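Local coordinates for osmotically inducible lipoprotein OsmE (Pseudomonas aeruginosa PAO1, PDB 4DM5) that is of unknown function but, as an osmotically inducible lipoprotein with a BamE-type domain, probably works at the bacterial outer membrane, at residues K22-G27 with Q31-I36. Residues are numbered along the deposited sequence; the frame is centred on the assembly and turned at random.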
ATOM      1  N   LYS A  22       8.102  -6.660   2.597  1.00 18.16           N
ATOM      2  CA  LYS A  22       9.357  -7.157   2.209  1.00 20.43           C
ATOM      3  C   LYS A  22       9.514  -7.310   0.686  1.00 19.19           C
ATOM      4  O   LYS A  22      10.653  -7.151   0.137  1.00 22.25           O
ATOM      5  CB  LYS A  22       9.520  -8.510   2.874  1.00 23.53           C
ATOM      6  CG  LYS A  22      10.971  -9.021   2.730  1.00 28.35           C
ATOM      7  CD  LYS A  22      11.082 -10.190   3.669  1.00 33.24           C
ATOM      8  CE  LYS A  22      10.373 -11.374   3.063  1.00 38.42           C
ATOM      9  NZ  LYS A  22      11.328 -12.200   2.251  1.00 48.19           N
ATOM     10  N   ASP A  23       8.378  -7.609   0.002  1.00 19.68           N
ATOM     11  CA  ASP A  23       8.569  -8.112  -1.370  1.00 19.67           C
ATOM     12  C   ASP A  23       8.026  -7.192  -2.457  1.00 20.13           C
ATOM     13  O   ASP A  23       8.321  -7.444  -3.663  1.00 23.61           O
ATOM     14  CB  ASP A  23       7.853  -9.416  -1.553  1.00 22.00           C
ATOM     15  CG  ASP A  23       8.424 -10.487  -0.641  1.00 25.95           C
ATOM     16  OD1 ASP A  23       9.661 -10.520  -0.367  1.00 28.95           O
ATOM     17  OD2 ASP A  23       7.585 -11.322  -0.216  1.00 29.11           O
ATOM     18  N   VAL A  24       7.222  -6.191  -2.107  1.00 18.24           N
ATOM     19  CA  VAL A  24       6.666  -5.292  -3.139  1.00 17.37           C
ATOM     20  C   VAL A  24       7.710  -4.304  -3.572  1.00 18.45           C
ATOM     21  O   VAL A  24       8.280  -3.604  -2.690  1.00 23.59           O
ATOM     22  CB  VAL A  24       5.396  -4.591  -2.649  1.00 16.79           C
ATOM     23  CG1 VAL A  24       4.934  -3.429  -3.572  1.00 16.88           C
ATOM     24  CG2 VAL A  24       4.282  -5.589  -2.472  1.00 18.50           C
ATOM     25  N   GLU A  25       7.969  -4.143  -4.856  1.00 18.86           N
ATOM     26  CA  GLU A  25       9.031  -3.291  -5.352  1.00 19.20           C
ATOM     27  C   GLU A  25       8.469  -2.211  -6.294  1.00 16.88           C
ATOM     28  O   GLU A  25       7.443  -2.399  -6.962  1.00 18.13           O
ATOM     29  CB  GLU A  25      10.084  -4.064  -6.276  1.00 23.14           C
ATOM     30  CG  GLU A  25      11.194  -4.779  -5.478  1.00 28.78           C
ATOM     31  CD  GLU A  25      12.299  -3.850  -4.866  1.00 32.99           C
ATOM     32  OE1 GLU A  25      12.680  -2.730  -5.374  1.00 34.17           O
ATOM     33  OE2 GLU A  25      12.795  -4.246  -3.746  1.00 35.54           O
ATOM     34  N   LYS A  26       9.127  -1.022  -6.414  1.00 17.48           N
ATOM     35  CA  LYS A  26       8.819  -0.027  -7.401  1.00 18.81           C
ATOM     36  C   LYS A  26       8.783  -0.649  -8.815  1.00 18.82           C
ATOM     37  O   LYS A  26       9.645  -1.455  -9.124  1.00 19.83           O
ATOM     38  CB  LYS A  26       9.899   1.082  -7.291  1.00 23.02           C
ATOM     39  CG  LYS A  26       9.628   2.244  -8.196  1.00 26.53           C
ATOM     40  CD  LYS A  26      10.681   3.378  -7.945  1.00 34.90           C
ATOM     41  CE  LYS A  26      10.317   4.716  -8.577  1.00 43.20           C
ATOM     42  NZ  LYS A  26       8.854   4.930  -8.765  1.00 45.20           N
ATOM     43  N   GLY A  27       7.801  -0.317  -9.607  1.00 18.86           N
ATOM     44  CA  GLY A  27       7.711  -0.756 -10.964  1.00 18.67           C
ATOM     45  C   GLY A  27       6.867  -2.009 -11.142  1.00 18.26           C
ATOM     46  O   GLY A  27       6.661  -2.392 -12.297  1.00 20.35           O
ATOM     47  N   GLN A  31      -0.975  -7.036 -10.936  1.00 21.10           N
ATOM     48  CA  GLN A  31      -1.200  -8.434 -10.682  1.00 22.71           C
ATOM     49  C   GLN A  31      -0.149  -9.101  -9.789  1.00 20.71           C
ATOM     50  O   GLN A  31      -0.434  -9.935  -8.987  1.00 22.56           O
ATOM     51  CB  GLN A  31      -1.236  -9.172 -12.076  1.00 25.79           C
ATOM     52  CG  GLN A  31      -2.571  -9.199 -12.736  1.00 31.47           C
ATOM     53  CD  GLN A  31      -2.519 -10.069 -13.935  1.00 36.08           C
ATOM     54  OE1 GLN A  31      -2.116 -11.249 -13.854  1.00 42.04           O
ATOM     55  NE2 GLN A  31      -2.884  -9.516 -15.059  1.00 38.17           N
ATOM     56  N   GLU A  32       1.103  -8.660  -9.867  1.00 21.32           N
ATOM     57  CA  GLU A  32       2.128  -9.195  -9.000  1.00 22.78           C
ATOM     58  C   GLU A  32       1.896  -8.768  -7.526  1.00 18.90           C
ATOM     59  O   GLU A  32       1.969  -9.558  -6.603  1.00 21.17           O
ATOM     60  CB  GLU A  32       3.458  -8.694  -9.445  1.00 24.06           C
ATOM     61  CG  GLU A  32       4.496  -9.437  -8.622  1.00 28.33           C
ATOM     62  CD  GLU A  32       5.800  -9.714  -9.310  1.00 34.81           C
ATOM     63  OE1 GLU A  32       6.269  -8.954 -10.216  1.00 37.54           O
ATOM     64  OE2 GLU A  32       6.397 -10.731  -8.855  1.00 37.08           O
ATOM     65  N   VAL A  33       1.464  -7.501  -7.358  1.00 18.43           N
ATOM     66  CA  VAL A  33       1.153  -7.138  -6.020  1.00 18.89           C
ATOM     67  C   VAL A  33      -0.026  -7.950  -5.468  1.00 18.31           C
ATOM     68  O   VAL A  33       0.017  -8.326  -4.289  1.00 19.00           O
ATOM     69  CB  VAL A  33       0.838  -5.643  -5.967  1.00 17.36           C
ATOM     70  CG1 VAL A  33       0.257  -5.208  -4.598  1.00 19.04           C
ATOM     71  CG2 VAL A  33       2.096  -4.834  -6.294  1.00 18.76           C
ATOM     72  N   LEU A  34      -1.066  -8.209  -6.285  1.00 18.78           N
ATOM     73  CA  LEU A  34      -2.167  -9.035  -5.790  1.00 20.63           C
ATOM     74  C   LEU A  34      -1.722 -10.465  -5.319  1.00 21.88           C
ATOM     75  O   LEU A  34      -2.140 -11.028  -4.270  1.00 24.15           O
ATOM     76  CB  LEU A  34      -3.300  -9.146  -6.886  1.00 21.82           C
ATOM     77  CG  LEU A  34      -3.962  -7.818  -7.156  1.00 25.30           C
ATOM     78  CD1 LEU A  34      -4.911  -7.797  -8.366  1.00 26.93           C
ATOM     79  CD2 LEU A  34      -4.678  -7.426  -5.825  1.00 28.11           C
ATOM     80  N   ARG A  35      -0.813 -11.043  -6.104  1.00 22.25           N
ATOM     81  CA  ARG A  35      -0.249 -12.332  -5.727  1.00 25.91           C
ATOM     82  C   ARG A  35       0.554 -12.370  -4.451  1.00 24.66           C
ATOM     83  O   ARG A  35       0.393 -13.227  -3.596  1.00 27.34           O
ATOM     84  CB  ARG A  35       0.636 -12.834  -6.885  1.00 26.70           C
ATOM     85  CG  ARG A  35      -0.264 -13.209  -8.099  1.00 32.78           C
ATOM     86  CD  ARG A  35       0.316 -13.956  -9.311  1.00 35.06           C
ATOM     87  NE  ARG A  35       0.891 -13.075 -10.281  1.00 34.44           N
ATOM     88  CZ  ARG A  35       0.420 -12.614 -11.414  1.00 36.09           C
ATOM     89  NH1 ARG A  35      -0.807 -12.925 -11.897  1.00 39.87           N
ATOM     90  NH2 ARG A  35       1.204 -11.719 -12.035  1.00 34.51           N
ATOM     91  N   ILE A  36       1.326 -11.284  -4.237  1.00 22.66           N
ATOM     92  CA  ILE A  36       2.182 -11.224  -3.083  1.00 22.26           C
ATOM     93  C   ILE A  36       1.422 -10.963  -1.852  1.00 22.37           C
ATOM     94  O   ILE A  36       1.699 -11.546  -0.764  1.00 24.57           O
ATOM     95  CB  ILE A  36       3.150 -10.018  -3.268  1.00 20.25           C
ATOM     96  CG1 ILE A  36       4.288 -10.354  -4.308  1.00 21.03           C
ATOM     97  CG2 ILE A  36       3.825  -9.666  -1.914  1.00 20.02           C
ATOM     98  CD1 ILE A  36       5.055  -9.133  -4.836  1.00 23.38           C
TER
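The irregular chain of residues 22-27 runs past helix 30-37 with its backbone closest at two points: the CA atoms of Val24 and Val33 lie 6.5 Å apart, and those of Asp23 and Ile36 7.3 Å. Ile36 makes the largest single contribution, with Val24 close behind; its CB bond points toward the loop, and both of its branches touch it. Its CG2 methyl, anti to the backbone N because chi1 is -76°, meets two loop side chains at once, the CB methylene of Asp23 and, at 4.1 Å, the CG2 methyl of Val24. The other branch extends through CG1 so that CD1 comes within 3.9 Å of the backbone O of Asp23, a van der Waals approach to a carbonyl. Val24 divides its two methyls between two helix residues three positions apart: while CG2 faces Ile36, CG1 touches CG2 of Val33 at 4.2 Å. Val24 also packs on Val69 and Val77, and the buried Val33 rests on Tyr56, Phe71 and Val77, so both valines continue into the layer between helix and antiparallel sheet. Asp23 contributes its methylene here, whereas its carboxylate is engaged along its own segment, where OD1 lies 3.5 Å from Lys22 NZ in a salt bridge. On the helix, Arg35 NH1 donates to Gln31 OE1 (2.9 Å), meeting a lone pair of that oxygen in the carbonyl plane and linking residues one turn apart. Beyond the segment, the backbone of Gly27 is hydrogen-bonded to that of Val77, tying the connection between helices 19-22 and 30-37 to an outermost strand of the sheet. No hydrogen bond or salt bridge joins the two segments; the small buried surface of 182 Å² implies a modest apolar join whose valines also pack against the sheet, Val33 buried and Val24 partly exposed.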